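Local structure of rhodopsin (Todarodes pacificus, 2Z73) at residues A[166-169]-A[170-173]. The protein senses light through a bound retinal whose 11-cis to all-trans isomerization drives G-protein signalling to phospholipase C in squid vision. Sequence-based numbering, arbitrary orientation.
Sequences WAIG and PIFG
Ile-168 reaches forward along the chain to Ile-171 and Phe-172 where the transmembrane helix 149-167 runs out into a short 3-10 turn at the extracellular side. From its CB, the branch that does the touching is CG1, which lies anti to the backbone N (chi1 -157°), beside the carbonyl carbon. CG1 packs 3.7 Å from CB of Ile-171, the two side chains crossing at about a right angle, and it also comes within 4.0 Å of CE2 of Phe-172. One atom further, CD1 of Ile-168 ends at the phenyl ring, 3.9 Å from CE2 of Phe-172 in an oblique approach. The ring is on the surface of the protein.

Beneath these apolar contacts the backbone closes the turn. The N-H of Ile-171 bonds to Ile-168 O at 2.8 Å, an i to i+3 bond bent to 134° at the hydrogen. Phe-172 N makes a straighter bond to Gly-169 O (2.7 Å, 152°), and a weak, long one to Ile-168 O. Pro-170, whose nitrogen carries no hydrogen, sets its CD 3.6 Å from Ala-167 O; that carbonyl is hydrogen-bonded instead to the hydroxyl of Tyr-177, on the strand that follows. The side chain of Ala-167 lies about 6 Å from the bound retinal, so the turn borders the chromophore region. Phe-113 of helix 104-138 touches Ile-168 and Ile-171, while Met-204 and Asn-200 of helix 195-224 meet Pro-170.

Successive i to i+3 bonds wind the backbone more tightly than an alpha-helix, whereas the side-chain contact is apolar, resting on dispersion and partial burial and lacking the directional constraint of a polar bond.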
ATOM      1  N   TRP A 166      14.157   5.285   5.884  1.00 54.66           N
ATOM      2  CA  TRP A 166      14.481   5.475   4.481  1.00 57.04           C
ATOM      3  C   TRP A 166      13.811   6.661   3.814  1.00 55.82           C
ATOM      4  O   TRP A 166      14.050   6.927   2.638  1.00 58.77           O
ATOM      5  CB  TRP A 166      14.182   4.187   3.708  1.00 58.83           C
ATOM      6  CG  TRP A 166      14.975   3.044   4.238  1.00 61.80           C
ATOM      7  CD1 TRP A 166      14.492   1.850   4.681  1.00 63.30           C
ATOM      8  CD2 TRP A 166      16.388   3.018   4.467  1.00 63.37           C
ATOM      9  NE1 TRP A 166      15.515   1.080   5.181  1.00 66.03           N
ATOM     10  CE2 TRP A 166      16.691   1.774   5.062  1.00 65.27           C
ATOM     11  CE3 TRP A 166      17.430   3.927   4.230  1.00 64.36           C
ATOM     12  CZ2 TRP A 166      17.997   1.412   5.426  1.00 65.89           C
ATOM     13  CZ3 TRP A 166      18.732   3.568   4.592  1.00 64.90           C
ATOM     14  CH2 TRP A 166      19.000   2.319   5.184  1.00 65.44           C
ATOM     15  N   ALA A 167      12.986   7.384   4.561  1.00 54.76           N
ATOM     16  CA  ALA A 167      12.308   8.542   4.001  1.00 52.70           C
ATOM     17  C   ALA A 167      12.792   9.834   4.634  1.00 51.51           C
ATOM     18  O   ALA A 167      12.592  10.916   4.077  1.00 50.62           O
ATOM     19  CB  ALA A 167      10.807   8.410   4.188  1.00 50.22           C
ATOM     20  N   ILE A 168      13.455   9.727   5.779  1.00 49.16           N
ATOM     21  CA  ILE A 168      13.912  10.922   6.470  1.00 51.34           C
ATOM     22  C   ILE A 168      15.224  11.515   5.964  1.00 53.02           C
ATOM     23  O   ILE A 168      15.588  12.632   6.342  1.00 54.88           O
ATOM     24  CB  ILE A 168      14.015  10.670   7.989  1.00 52.43           C
ATOM     25  CG1 ILE A 168      13.917  12.003   8.730  1.00 52.33           C
ATOM     26  CG2 ILE A 168      15.309   9.934   8.325  1.00 48.74           C
ATOM     27  CD1 ILE A 168      13.506  11.860  10.188  1.00 52.79           C
ATOM     28  N   GLY A 169      15.925  10.783   5.103  1.00 52.37           N
ATOM     29  CA  GLY A 169      17.185  11.273   4.581  1.00 46.48           C
ATOM     30  C   GLY A 169      17.116  12.720   4.135  1.00 45.93           C
ATOM     31  O   GLY A 169      17.771  13.580   4.718  1.00 46.12           O
ATOM     32  N   PRO A 170      16.317  13.026   3.106  1.00 45.76           N
ATOM     33  CA  PRO A 170      16.186  14.390   2.600  1.00 45.73           C
ATOM     34  C   PRO A 170      15.868  15.431   3.673  1.00 47.45           C
ATOM     35  O   PRO A 170      16.116  16.630   3.484  1.00 46.45           O
ATOM     36  CB  PRO A 170      15.074  14.261   1.569  1.00 44.75           C
ATOM     37  CG  PRO A 170      15.304  12.893   1.034  1.00 44.25           C
ATOM     38  CD  PRO A 170      15.494  12.107   2.309  1.00 45.48           C
ATOM     39  N   ILE A 171      15.320  14.985   4.797  1.00 48.83           N
ATOM     40  CA  ILE A 171      14.990  15.908   5.872  1.00 52.03           C
ATOM     41  C   ILE A 171      16.280  16.439   6.482  1.00 54.50           C
ATOM     42  O   ILE A 171      16.318  17.551   7.007  1.00 52.75           O
ATOM     43  CB  ILE A 171      14.147  15.223   6.967  1.00 51.20           C
ATOM     44  CG1 ILE A 171      12.779  14.849   6.399  1.00 50.96           C
ATOM     45  CG2 ILE A 171      14.011  16.135   8.190  1.00 47.34           C
ATOM     46  CD1 ILE A 171      11.969  16.031   5.899  1.00 49.35           C
ATOM     47  N   PHE A 172      17.343  15.648   6.393  1.00 57.43           N
ATOM     48  CA  PHE A 172      18.620  16.052   6.960  1.00 59.14           C
ATOM     49  C   PHE A 172      19.716  16.373   5.956  1.00 59.51           C
ATOM     50  O   PHE A 172      20.888  16.446   6.314  1.00 60.56           O
ATOM     51  CB  PHE A 172      19.102  14.988   7.943  1.00 59.62           C
ATOM     52  CG  PHE A 172      18.284  14.922   9.197  1.00 63.69           C
ATOM     53  CD1 PHE A 172      18.076  16.071   9.962  1.00 63.99           C
ATOM     54  CD2 PHE A 172      17.720  13.723   9.620  1.00 63.62           C
ATOM     55  CE1 PHE A 172      17.317  16.028  11.128  1.00 63.73           C
ATOM     56  CE2 PHE A 172      16.960  13.667  10.785  1.00 63.81           C
ATOM     57  CZ  PHE A 172      16.758  14.821  11.539  1.00 63.56           C
ATOM     58  N   GLY A 173      19.338  16.576   4.699  1.00 60.81           N
ATOM     59  CA  GLY A 173      20.321  16.915   3.684  1.00 58.55           C
ATOM     60  C   GLY A 173      20.700  15.779   2.756  1.00 55.19           C
ATOM     61  O   GLY A 173      21.100  16.005   1.617  1.00 57.03           O
TER